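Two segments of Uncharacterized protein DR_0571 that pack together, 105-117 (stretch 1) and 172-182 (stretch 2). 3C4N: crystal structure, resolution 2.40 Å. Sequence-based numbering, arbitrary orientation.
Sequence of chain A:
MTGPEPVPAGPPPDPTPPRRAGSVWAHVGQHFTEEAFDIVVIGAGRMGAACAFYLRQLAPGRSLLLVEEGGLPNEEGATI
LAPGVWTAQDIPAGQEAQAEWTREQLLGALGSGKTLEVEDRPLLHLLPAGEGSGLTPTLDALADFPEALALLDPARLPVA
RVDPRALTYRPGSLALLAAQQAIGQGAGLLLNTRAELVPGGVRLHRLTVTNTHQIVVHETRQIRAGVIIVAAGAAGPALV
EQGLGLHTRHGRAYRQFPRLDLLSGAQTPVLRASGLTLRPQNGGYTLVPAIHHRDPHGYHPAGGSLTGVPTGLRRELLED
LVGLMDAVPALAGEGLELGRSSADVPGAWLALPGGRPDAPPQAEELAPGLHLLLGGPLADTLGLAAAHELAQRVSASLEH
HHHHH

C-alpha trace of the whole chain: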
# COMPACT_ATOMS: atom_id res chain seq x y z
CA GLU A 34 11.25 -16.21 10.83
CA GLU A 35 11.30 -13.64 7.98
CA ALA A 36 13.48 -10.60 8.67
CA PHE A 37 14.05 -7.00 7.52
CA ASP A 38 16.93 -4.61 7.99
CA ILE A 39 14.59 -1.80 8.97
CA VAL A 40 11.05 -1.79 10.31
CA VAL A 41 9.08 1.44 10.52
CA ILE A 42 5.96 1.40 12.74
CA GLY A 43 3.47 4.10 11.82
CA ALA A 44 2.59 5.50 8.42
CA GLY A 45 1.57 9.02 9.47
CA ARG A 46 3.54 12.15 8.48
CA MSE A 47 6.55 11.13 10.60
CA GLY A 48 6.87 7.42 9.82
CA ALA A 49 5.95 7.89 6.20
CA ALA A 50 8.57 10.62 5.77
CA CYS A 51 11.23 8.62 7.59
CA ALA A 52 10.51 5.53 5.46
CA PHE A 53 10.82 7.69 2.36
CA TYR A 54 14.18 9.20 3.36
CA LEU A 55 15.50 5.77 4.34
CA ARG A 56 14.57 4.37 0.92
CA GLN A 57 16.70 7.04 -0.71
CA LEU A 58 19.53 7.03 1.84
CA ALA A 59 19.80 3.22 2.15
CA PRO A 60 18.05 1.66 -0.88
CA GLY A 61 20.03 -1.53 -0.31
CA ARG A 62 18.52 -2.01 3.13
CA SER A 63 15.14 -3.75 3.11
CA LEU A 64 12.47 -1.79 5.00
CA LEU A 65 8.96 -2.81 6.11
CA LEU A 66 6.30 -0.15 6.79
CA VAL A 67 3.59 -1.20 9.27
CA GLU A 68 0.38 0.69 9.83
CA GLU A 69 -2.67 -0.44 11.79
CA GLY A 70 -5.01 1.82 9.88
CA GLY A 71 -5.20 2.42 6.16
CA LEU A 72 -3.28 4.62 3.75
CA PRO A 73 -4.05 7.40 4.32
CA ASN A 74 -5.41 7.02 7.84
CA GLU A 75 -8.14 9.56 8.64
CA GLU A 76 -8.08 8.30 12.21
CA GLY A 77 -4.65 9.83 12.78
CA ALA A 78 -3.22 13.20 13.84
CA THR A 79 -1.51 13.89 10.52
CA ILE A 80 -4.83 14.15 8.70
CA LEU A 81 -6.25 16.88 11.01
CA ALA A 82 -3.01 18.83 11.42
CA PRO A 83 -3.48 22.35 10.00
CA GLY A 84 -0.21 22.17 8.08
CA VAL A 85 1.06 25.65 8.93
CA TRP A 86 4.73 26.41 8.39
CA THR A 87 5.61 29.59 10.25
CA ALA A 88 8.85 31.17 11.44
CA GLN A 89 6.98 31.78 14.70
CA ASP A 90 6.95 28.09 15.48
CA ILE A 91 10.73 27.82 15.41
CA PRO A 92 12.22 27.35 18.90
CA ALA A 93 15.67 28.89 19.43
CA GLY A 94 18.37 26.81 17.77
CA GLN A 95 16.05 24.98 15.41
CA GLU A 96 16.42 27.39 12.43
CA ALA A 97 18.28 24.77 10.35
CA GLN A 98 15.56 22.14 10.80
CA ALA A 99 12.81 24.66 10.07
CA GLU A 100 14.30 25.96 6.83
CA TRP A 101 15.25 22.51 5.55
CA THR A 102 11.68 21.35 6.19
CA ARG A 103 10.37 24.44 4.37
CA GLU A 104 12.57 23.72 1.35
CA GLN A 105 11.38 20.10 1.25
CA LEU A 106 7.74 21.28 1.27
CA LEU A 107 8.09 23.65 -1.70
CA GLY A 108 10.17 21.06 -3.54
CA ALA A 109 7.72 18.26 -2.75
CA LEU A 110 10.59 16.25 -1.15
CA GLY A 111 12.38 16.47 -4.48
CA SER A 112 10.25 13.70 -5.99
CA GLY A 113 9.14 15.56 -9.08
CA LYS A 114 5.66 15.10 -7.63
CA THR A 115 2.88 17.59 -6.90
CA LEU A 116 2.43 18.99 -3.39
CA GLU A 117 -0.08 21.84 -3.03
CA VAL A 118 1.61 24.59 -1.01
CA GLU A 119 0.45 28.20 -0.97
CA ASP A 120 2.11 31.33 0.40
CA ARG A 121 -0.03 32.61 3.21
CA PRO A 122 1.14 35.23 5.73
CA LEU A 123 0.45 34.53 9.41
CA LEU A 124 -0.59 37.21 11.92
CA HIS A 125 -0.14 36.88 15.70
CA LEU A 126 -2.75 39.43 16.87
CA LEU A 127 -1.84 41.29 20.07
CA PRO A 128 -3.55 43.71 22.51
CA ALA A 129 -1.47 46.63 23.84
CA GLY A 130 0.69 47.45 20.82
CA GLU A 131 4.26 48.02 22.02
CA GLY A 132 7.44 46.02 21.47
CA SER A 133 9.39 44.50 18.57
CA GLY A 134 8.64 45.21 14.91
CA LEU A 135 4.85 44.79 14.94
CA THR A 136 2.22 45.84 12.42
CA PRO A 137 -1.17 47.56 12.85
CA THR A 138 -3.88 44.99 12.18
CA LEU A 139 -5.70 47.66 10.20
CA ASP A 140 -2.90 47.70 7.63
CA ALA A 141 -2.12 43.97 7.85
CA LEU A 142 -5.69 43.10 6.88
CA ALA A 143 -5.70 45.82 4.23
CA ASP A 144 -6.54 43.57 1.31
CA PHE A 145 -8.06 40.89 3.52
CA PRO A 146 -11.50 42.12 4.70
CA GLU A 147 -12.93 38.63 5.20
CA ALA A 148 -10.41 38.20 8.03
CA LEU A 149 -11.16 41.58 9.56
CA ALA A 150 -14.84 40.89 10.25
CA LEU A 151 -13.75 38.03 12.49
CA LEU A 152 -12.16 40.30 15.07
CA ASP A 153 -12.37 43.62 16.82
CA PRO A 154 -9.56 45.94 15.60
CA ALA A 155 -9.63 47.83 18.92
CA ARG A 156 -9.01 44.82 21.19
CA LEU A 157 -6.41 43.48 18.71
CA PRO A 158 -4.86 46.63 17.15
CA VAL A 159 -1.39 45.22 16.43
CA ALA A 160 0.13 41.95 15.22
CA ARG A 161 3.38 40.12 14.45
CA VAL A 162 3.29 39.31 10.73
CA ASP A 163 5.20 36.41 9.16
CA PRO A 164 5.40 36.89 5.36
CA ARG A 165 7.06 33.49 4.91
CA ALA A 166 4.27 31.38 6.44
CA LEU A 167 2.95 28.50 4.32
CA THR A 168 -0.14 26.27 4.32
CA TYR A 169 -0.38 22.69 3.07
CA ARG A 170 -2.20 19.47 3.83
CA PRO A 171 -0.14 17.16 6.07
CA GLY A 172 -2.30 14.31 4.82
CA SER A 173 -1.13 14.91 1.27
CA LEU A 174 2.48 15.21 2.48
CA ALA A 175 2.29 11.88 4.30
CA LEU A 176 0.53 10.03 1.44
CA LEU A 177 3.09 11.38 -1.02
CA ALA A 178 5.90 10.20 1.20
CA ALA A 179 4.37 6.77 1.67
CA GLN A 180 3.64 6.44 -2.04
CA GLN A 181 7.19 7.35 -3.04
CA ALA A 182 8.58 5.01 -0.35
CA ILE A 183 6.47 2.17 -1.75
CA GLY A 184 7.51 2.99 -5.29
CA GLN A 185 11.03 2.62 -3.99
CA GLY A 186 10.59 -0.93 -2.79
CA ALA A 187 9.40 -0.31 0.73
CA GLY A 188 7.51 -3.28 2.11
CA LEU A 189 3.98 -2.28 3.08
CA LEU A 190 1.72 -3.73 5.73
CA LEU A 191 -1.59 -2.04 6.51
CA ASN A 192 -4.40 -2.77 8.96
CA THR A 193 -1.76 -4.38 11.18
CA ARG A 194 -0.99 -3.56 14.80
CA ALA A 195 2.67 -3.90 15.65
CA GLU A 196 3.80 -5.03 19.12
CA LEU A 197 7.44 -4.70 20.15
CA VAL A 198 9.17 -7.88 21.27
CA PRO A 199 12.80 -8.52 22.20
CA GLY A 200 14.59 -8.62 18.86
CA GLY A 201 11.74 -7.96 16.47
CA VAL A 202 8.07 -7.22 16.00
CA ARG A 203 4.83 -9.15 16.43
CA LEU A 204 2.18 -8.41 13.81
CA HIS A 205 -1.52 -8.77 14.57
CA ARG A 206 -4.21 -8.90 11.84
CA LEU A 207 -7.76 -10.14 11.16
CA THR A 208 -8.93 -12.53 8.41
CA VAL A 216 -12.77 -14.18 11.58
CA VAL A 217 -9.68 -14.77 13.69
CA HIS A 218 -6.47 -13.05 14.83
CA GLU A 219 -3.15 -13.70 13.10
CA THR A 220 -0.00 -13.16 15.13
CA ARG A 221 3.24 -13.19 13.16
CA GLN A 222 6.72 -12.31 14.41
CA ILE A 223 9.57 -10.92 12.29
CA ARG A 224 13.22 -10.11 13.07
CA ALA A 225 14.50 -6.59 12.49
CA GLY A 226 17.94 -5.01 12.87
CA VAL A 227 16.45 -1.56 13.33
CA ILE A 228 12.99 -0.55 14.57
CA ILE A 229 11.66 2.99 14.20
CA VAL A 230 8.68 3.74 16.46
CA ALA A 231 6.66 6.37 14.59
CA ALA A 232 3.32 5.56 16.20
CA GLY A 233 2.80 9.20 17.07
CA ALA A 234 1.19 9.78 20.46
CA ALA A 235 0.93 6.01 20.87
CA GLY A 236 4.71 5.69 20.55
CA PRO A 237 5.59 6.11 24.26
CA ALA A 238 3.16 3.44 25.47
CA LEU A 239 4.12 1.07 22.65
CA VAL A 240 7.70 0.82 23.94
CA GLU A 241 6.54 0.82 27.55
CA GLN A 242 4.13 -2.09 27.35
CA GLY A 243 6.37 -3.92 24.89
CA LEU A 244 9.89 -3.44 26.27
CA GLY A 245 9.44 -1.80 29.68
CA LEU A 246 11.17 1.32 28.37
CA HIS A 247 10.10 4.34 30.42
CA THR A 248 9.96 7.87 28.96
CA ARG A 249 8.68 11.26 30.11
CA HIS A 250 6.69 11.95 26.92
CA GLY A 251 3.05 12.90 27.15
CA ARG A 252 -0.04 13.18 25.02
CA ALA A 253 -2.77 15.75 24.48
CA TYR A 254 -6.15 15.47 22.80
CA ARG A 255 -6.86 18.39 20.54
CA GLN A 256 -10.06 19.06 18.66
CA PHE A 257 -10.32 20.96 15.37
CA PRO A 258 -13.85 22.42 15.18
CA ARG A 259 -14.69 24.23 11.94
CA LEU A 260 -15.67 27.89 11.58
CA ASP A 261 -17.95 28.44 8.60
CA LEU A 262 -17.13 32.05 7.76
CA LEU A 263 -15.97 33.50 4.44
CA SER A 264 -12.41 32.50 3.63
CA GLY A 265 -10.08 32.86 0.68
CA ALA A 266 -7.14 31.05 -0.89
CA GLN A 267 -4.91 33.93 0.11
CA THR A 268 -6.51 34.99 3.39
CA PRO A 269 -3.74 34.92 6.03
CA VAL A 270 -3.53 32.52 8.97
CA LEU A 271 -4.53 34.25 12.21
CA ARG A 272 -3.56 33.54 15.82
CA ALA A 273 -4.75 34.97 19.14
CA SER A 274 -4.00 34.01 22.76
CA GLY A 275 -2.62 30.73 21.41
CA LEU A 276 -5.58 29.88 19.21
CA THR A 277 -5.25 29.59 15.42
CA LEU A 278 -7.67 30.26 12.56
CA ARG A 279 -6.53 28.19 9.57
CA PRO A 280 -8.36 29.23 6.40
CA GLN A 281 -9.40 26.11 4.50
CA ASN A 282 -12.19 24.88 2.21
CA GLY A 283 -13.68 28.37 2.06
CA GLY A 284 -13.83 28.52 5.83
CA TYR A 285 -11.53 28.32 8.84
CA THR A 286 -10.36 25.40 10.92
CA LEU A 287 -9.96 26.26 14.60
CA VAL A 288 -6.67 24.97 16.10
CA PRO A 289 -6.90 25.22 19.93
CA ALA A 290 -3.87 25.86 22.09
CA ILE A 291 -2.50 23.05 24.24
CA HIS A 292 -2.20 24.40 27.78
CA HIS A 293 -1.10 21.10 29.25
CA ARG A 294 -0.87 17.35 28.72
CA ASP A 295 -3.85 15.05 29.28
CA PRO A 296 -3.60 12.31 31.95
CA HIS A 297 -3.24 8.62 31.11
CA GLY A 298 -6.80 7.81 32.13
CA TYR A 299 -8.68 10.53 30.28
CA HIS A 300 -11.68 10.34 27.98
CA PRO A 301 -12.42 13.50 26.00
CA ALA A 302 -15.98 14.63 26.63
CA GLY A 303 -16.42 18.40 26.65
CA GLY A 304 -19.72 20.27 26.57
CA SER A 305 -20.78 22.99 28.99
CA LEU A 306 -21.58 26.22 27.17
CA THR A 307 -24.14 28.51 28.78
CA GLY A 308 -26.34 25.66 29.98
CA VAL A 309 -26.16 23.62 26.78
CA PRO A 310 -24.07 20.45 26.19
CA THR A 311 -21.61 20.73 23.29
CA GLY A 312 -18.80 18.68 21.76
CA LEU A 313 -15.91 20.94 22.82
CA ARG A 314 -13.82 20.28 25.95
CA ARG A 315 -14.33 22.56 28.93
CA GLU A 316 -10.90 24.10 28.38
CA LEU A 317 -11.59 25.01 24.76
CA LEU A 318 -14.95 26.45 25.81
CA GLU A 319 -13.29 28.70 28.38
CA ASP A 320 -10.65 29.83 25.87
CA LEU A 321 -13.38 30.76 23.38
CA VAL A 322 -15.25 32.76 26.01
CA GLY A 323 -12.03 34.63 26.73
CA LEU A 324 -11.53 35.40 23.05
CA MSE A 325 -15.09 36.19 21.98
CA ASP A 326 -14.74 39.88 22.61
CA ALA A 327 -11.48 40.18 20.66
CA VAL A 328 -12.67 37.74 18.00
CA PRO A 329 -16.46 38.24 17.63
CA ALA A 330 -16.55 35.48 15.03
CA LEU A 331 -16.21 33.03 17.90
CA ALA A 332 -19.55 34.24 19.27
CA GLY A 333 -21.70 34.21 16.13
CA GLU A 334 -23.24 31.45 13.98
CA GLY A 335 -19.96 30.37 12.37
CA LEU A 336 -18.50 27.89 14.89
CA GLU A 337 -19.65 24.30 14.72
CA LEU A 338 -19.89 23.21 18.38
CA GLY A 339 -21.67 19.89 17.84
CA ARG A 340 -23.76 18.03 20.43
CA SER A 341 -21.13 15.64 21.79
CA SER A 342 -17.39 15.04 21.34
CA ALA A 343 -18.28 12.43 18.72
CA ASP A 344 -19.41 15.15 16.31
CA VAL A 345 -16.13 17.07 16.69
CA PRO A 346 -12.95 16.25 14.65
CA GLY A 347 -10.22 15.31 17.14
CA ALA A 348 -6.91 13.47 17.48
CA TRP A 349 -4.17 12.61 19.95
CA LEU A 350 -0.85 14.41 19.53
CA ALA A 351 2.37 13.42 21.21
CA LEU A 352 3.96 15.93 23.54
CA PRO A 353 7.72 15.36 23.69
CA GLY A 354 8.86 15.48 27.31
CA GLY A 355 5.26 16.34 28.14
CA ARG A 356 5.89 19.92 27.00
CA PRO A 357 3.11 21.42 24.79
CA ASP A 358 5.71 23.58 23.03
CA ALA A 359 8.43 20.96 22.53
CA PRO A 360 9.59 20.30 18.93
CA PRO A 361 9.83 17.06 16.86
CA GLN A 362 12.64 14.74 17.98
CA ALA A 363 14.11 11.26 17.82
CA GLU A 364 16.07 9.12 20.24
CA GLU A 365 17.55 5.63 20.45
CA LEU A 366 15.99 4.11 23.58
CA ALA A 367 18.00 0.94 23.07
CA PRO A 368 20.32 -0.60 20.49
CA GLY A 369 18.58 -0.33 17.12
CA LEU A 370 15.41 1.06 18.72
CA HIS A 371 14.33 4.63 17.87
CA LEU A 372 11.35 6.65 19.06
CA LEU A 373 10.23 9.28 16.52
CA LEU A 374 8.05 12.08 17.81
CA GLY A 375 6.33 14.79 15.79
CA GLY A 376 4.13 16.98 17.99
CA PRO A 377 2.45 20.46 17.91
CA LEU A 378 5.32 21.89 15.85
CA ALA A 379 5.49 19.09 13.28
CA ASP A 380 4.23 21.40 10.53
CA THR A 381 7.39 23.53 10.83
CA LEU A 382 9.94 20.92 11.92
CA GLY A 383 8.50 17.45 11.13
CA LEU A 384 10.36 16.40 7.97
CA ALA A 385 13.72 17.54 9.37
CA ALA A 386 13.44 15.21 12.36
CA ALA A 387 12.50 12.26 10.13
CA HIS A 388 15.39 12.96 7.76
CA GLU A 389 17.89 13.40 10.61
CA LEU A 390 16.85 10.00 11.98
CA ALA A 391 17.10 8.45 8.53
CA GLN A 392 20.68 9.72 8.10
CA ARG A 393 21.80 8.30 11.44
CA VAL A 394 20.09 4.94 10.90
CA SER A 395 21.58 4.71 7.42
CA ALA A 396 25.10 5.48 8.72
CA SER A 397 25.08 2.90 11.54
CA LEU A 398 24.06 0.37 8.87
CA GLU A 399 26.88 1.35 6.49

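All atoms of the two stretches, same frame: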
# COMPACT_ATOMS: atom_id res chain seq x y z
N GLN A 105 11.92 21.40 1.63
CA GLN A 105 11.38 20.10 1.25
C GLN A 105 9.93 20.28 0.77
O GLN A 105 9.54 19.78 -0.29
CB GLN A 105 11.41 19.12 2.43
CG GLN A 105 12.77 18.56 2.77
CD GLN A 105 13.30 17.63 1.70
OE1 GLN A 105 14.24 17.98 0.99
NE2 GLN A 105 12.70 16.44 1.57
N LEU A 106 9.15 21.00 1.57
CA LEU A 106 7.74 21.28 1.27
C LEU A 106 7.56 21.87 -0.12
O LEU A 106 6.85 21.30 -0.95
CB LEU A 106 7.18 22.24 2.32
CG LEU A 106 6.35 21.71 3.51
CD1 LEU A 106 6.61 20.27 3.79
CD2 LEU A 106 6.63 22.56 4.72
N LEU A 107 8.20 23.01 -0.39
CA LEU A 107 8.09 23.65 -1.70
C LEU A 107 8.65 22.80 -2.83
O LEU A 107 8.25 22.95 -3.98
CB LEU A 107 8.79 25.02 -1.68
CG LEU A 107 8.29 26.06 -0.68
CD1 LEU A 107 9.18 27.28 -0.76
CD2 LEU A 107 6.85 26.44 -0.97
N GLY A 108 9.59 21.91 -2.52
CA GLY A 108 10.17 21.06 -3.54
C GLY A 108 9.53 19.68 -3.58
O GLY A 108 10.00 18.78 -4.28
N ALA A 109 8.44 19.52 -2.82
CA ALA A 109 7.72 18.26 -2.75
C ALA A 109 8.65 17.07 -2.44
O ALA A 109 8.48 15.99 -3.00
CB ALA A 109 6.96 18.02 -4.06
N LEU A 110 9.62 17.28 -1.55
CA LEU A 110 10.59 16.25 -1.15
C LEU A 110 11.55 15.91 -2.28
O LEU A 110 12.29 14.93 -2.20
CB LEU A 110 9.86 14.97 -0.71
CG LEU A 110 8.77 15.14 0.35
CD1 LEU A 110 8.01 13.83 0.57
CD2 LEU A 110 9.41 15.62 1.63
N GLY A 111 11.51 16.71 -3.34
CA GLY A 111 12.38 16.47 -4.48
C GLY A 111 12.01 15.20 -5.23
O GLY A 111 12.89 14.51 -5.75
N SER A 112 10.72 14.91 -5.31
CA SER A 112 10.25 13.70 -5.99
C SER A 112 9.59 13.98 -7.33
O SER A 112 8.94 13.11 -7.90
CB SER A 112 9.23 12.98 -5.11
OG SER A 112 8.06 13.78 -5.02
N GLY A 113 9.75 15.20 -7.82
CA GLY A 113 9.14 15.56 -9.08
C GLY A 113 7.62 15.44 -9.01
O GLY A 113 6.94 15.52 -10.02
N LYS A 114 7.10 15.23 -7.81
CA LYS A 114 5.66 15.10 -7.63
C LYS A 114 4.99 16.43 -7.27
O LYS A 114 5.67 17.44 -7.05
CB LYS A 114 5.35 14.06 -6.54
CG LYS A 114 5.65 12.61 -6.93
CD LYS A 114 4.77 12.17 -8.09
CE LYS A 114 4.90 10.67 -8.39
NZ LYS A 114 6.13 10.29 -9.11
N THR A 115 3.67 16.41 -7.22
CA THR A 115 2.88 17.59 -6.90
C THR A 115 2.47 17.64 -5.43
O THR A 115 1.91 16.68 -4.89
CB THR A 115 1.61 17.65 -7.78
OG1 THR A 115 0.78 18.74 -7.36
CG2 THR A 115 0.82 16.35 -7.66
N LEU A 116 2.77 18.77 -4.79
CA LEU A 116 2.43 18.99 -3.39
C LEU A 116 1.91 20.41 -3.27
O LEU A 116 2.68 21.36 -3.28
CB LEU A 116 3.66 18.80 -2.50
CG LEU A 116 3.38 18.23 -1.11
CD1 LEU A 116 4.33 18.88 -0.11
CD2 LEU A 116 1.95 18.49 -0.70
N GLU A 117 0.59 20.55 -3.16
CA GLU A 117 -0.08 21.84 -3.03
C GLU A 117 0.42 22.63 -1.83
O GLU A 117 0.19 22.23 -0.69
CB GLU A 117 -1.60 21.66 -2.88
CG GLU A 117 -2.31 20.98 -4.03
CD GLU A 117 -2.46 21.88 -5.24
OE1 GLU A 117 -2.98 21.41 -6.27
OE2 GLU A 117 -2.06 23.07 -5.15
N GLY A 172 -1.81 15.57 5.34
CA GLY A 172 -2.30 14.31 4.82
C GLY A 172 -1.70 14.04 3.46
O GLY A 172 -1.24 12.94 3.18
N SER A 173 -1.71 15.05 2.60
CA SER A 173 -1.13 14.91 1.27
C SER A 173 0.38 14.68 1.35
O SER A 173 0.94 13.91 0.57
CB SER A 173 -1.39 16.16 0.43
OG SER A 173 -2.76 16.25 0.09
N LEU A 174 1.03 15.34 2.30
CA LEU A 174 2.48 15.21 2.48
C LEU A 174 2.79 13.77 2.83
O LEU A 174 3.63 13.14 2.19
CB LEU A 174 2.97 16.13 3.60
CG LEU A 174 4.44 15.99 3.99
CD1 LEU A 174 5.29 16.06 2.73
CD2 LEU A 174 4.87 17.10 4.98
N ALA A 175 2.10 13.25 3.83
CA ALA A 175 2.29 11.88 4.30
C ALA A 175 2.03 10.85 3.19
O ALA A 175 2.87 9.99 2.95
CB ALA A 175 1.37 11.62 5.49
N LEU A 176 0.88 10.95 2.53
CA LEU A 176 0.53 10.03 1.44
C LEU A 176 1.63 10.03 0.38
O LEU A 176 2.09 8.97 -0.06
CB LEU A 176 -0.79 10.44 0.78
CG LEU A 176 -1.26 9.47 -0.31
CD1 LEU A 176 -1.48 8.11 0.31
CD2 LEU A 176 -2.55 9.97 -0.99
N LEU A 177 2.04 11.22 -0.03
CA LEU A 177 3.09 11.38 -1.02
C LEU A 177 4.34 10.65 -0.58
O LEU A 177 4.97 9.93 -1.36
CB LEU A 177 3.43 12.86 -1.21
CG LEU A 177 4.72 13.15 -1.97
CD1 LEU A 177 4.68 12.56 -3.37
CD2 LEU A 177 4.91 14.64 -2.04
N ALA A 178 4.71 10.83 0.68
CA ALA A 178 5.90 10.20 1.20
C ALA A 178 5.73 8.69 1.20
O ALA A 178 6.63 7.97 0.78
CB ALA A 178 6.18 10.70 2.61
N ALA A 179 4.59 8.21 1.66
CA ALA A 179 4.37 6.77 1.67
C ALA A 179 4.42 6.24 0.23
O ALA A 179 5.14 5.30 -0.06
CB ALA A 179 3.04 6.43 2.33
N GLN A 180 3.66 6.87 -0.66
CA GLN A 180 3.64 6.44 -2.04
C GLN A 180 5.04 6.27 -2.63
O GLN A 180 5.39 5.19 -3.13
CB GLN A 180 2.83 7.41 -2.89
CG GLN A 180 1.36 7.31 -2.57
CD GLN A 180 0.52 8.20 -3.43
OE1 GLN A 180 0.93 9.31 -3.78
NE2 GLN A 180 -0.68 7.73 -3.77
N GLN A 181 5.82 7.33 -2.55
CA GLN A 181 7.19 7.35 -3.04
C GLN A 181 8.04 6.27 -2.37
O GLN A 181 8.89 5.67 -3.02
CB GLN A 181 7.82 8.73 -2.79
CG GLN A 181 7.35 9.84 -3.73
CD GLN A 181 7.44 9.44 -5.19
OE1 GLN A 181 6.48 8.90 -5.74
NE2 GLN A 181 8.58 9.70 -5.82
N ALA A 182 7.82 6.03 -1.08
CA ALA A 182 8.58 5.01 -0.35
C ALA A 182 8.26 3.63 -0.91
O ALA A 182 9.14 2.77 -1.07
CB ALA A 182 8.26 5.07 1.13

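Stretch 2 is helical throughout, while stretch 1 leaves its helix at Gly108 and then winds along one face of stretch 2. The CA atoms of Leu116 and Leu174 approach to 7.0 Å, and those of Ser112 and Gln181 to 7.6 Å. No hydrogen bond crosses the contact, so packing of side chains holds it.

Leu177 is the main bump. It points toward stretch 1 and enters a hollow formed by Ala109, Leu110, Ser112, Lys114 and Leu116. Leu177 CD2 lies 4.1 Å from Leu110 CD1, and Leu177 CD2 lies 4.0 Å from Leu116 CG. Leu177 CD1 lies 3.6 Å from Lys114 CB, so the lysine contributes its aliphatic part here.

The hollow is braced from within stretch 1. Ser112 OG donates a hydrogen bond to Ala109 O at 3.0 Å, which ties the turn across its own backbone.

Leu110 is the answering bump. It reaches the helix between Leu174, Leu177 and Ala178, with Leu110 CD1 lying 4.2 Å from Ala178 CB. Ala178 CB forms part of the surface that Leu110 CD1 rests on.

Leu174 starts sideways, but its end turns in. Leu174 CD2 meets Leu106 CD1 at 3.8 Å, and Leu174 CD1 meets Leu116 CD1 at 4.1 Å. It thus bridges the last helical turn of stretch 1, at Leu106, and the later loop, at Leu116. At the other end of the contact, Gln181 packs against Ser112 and Lys114.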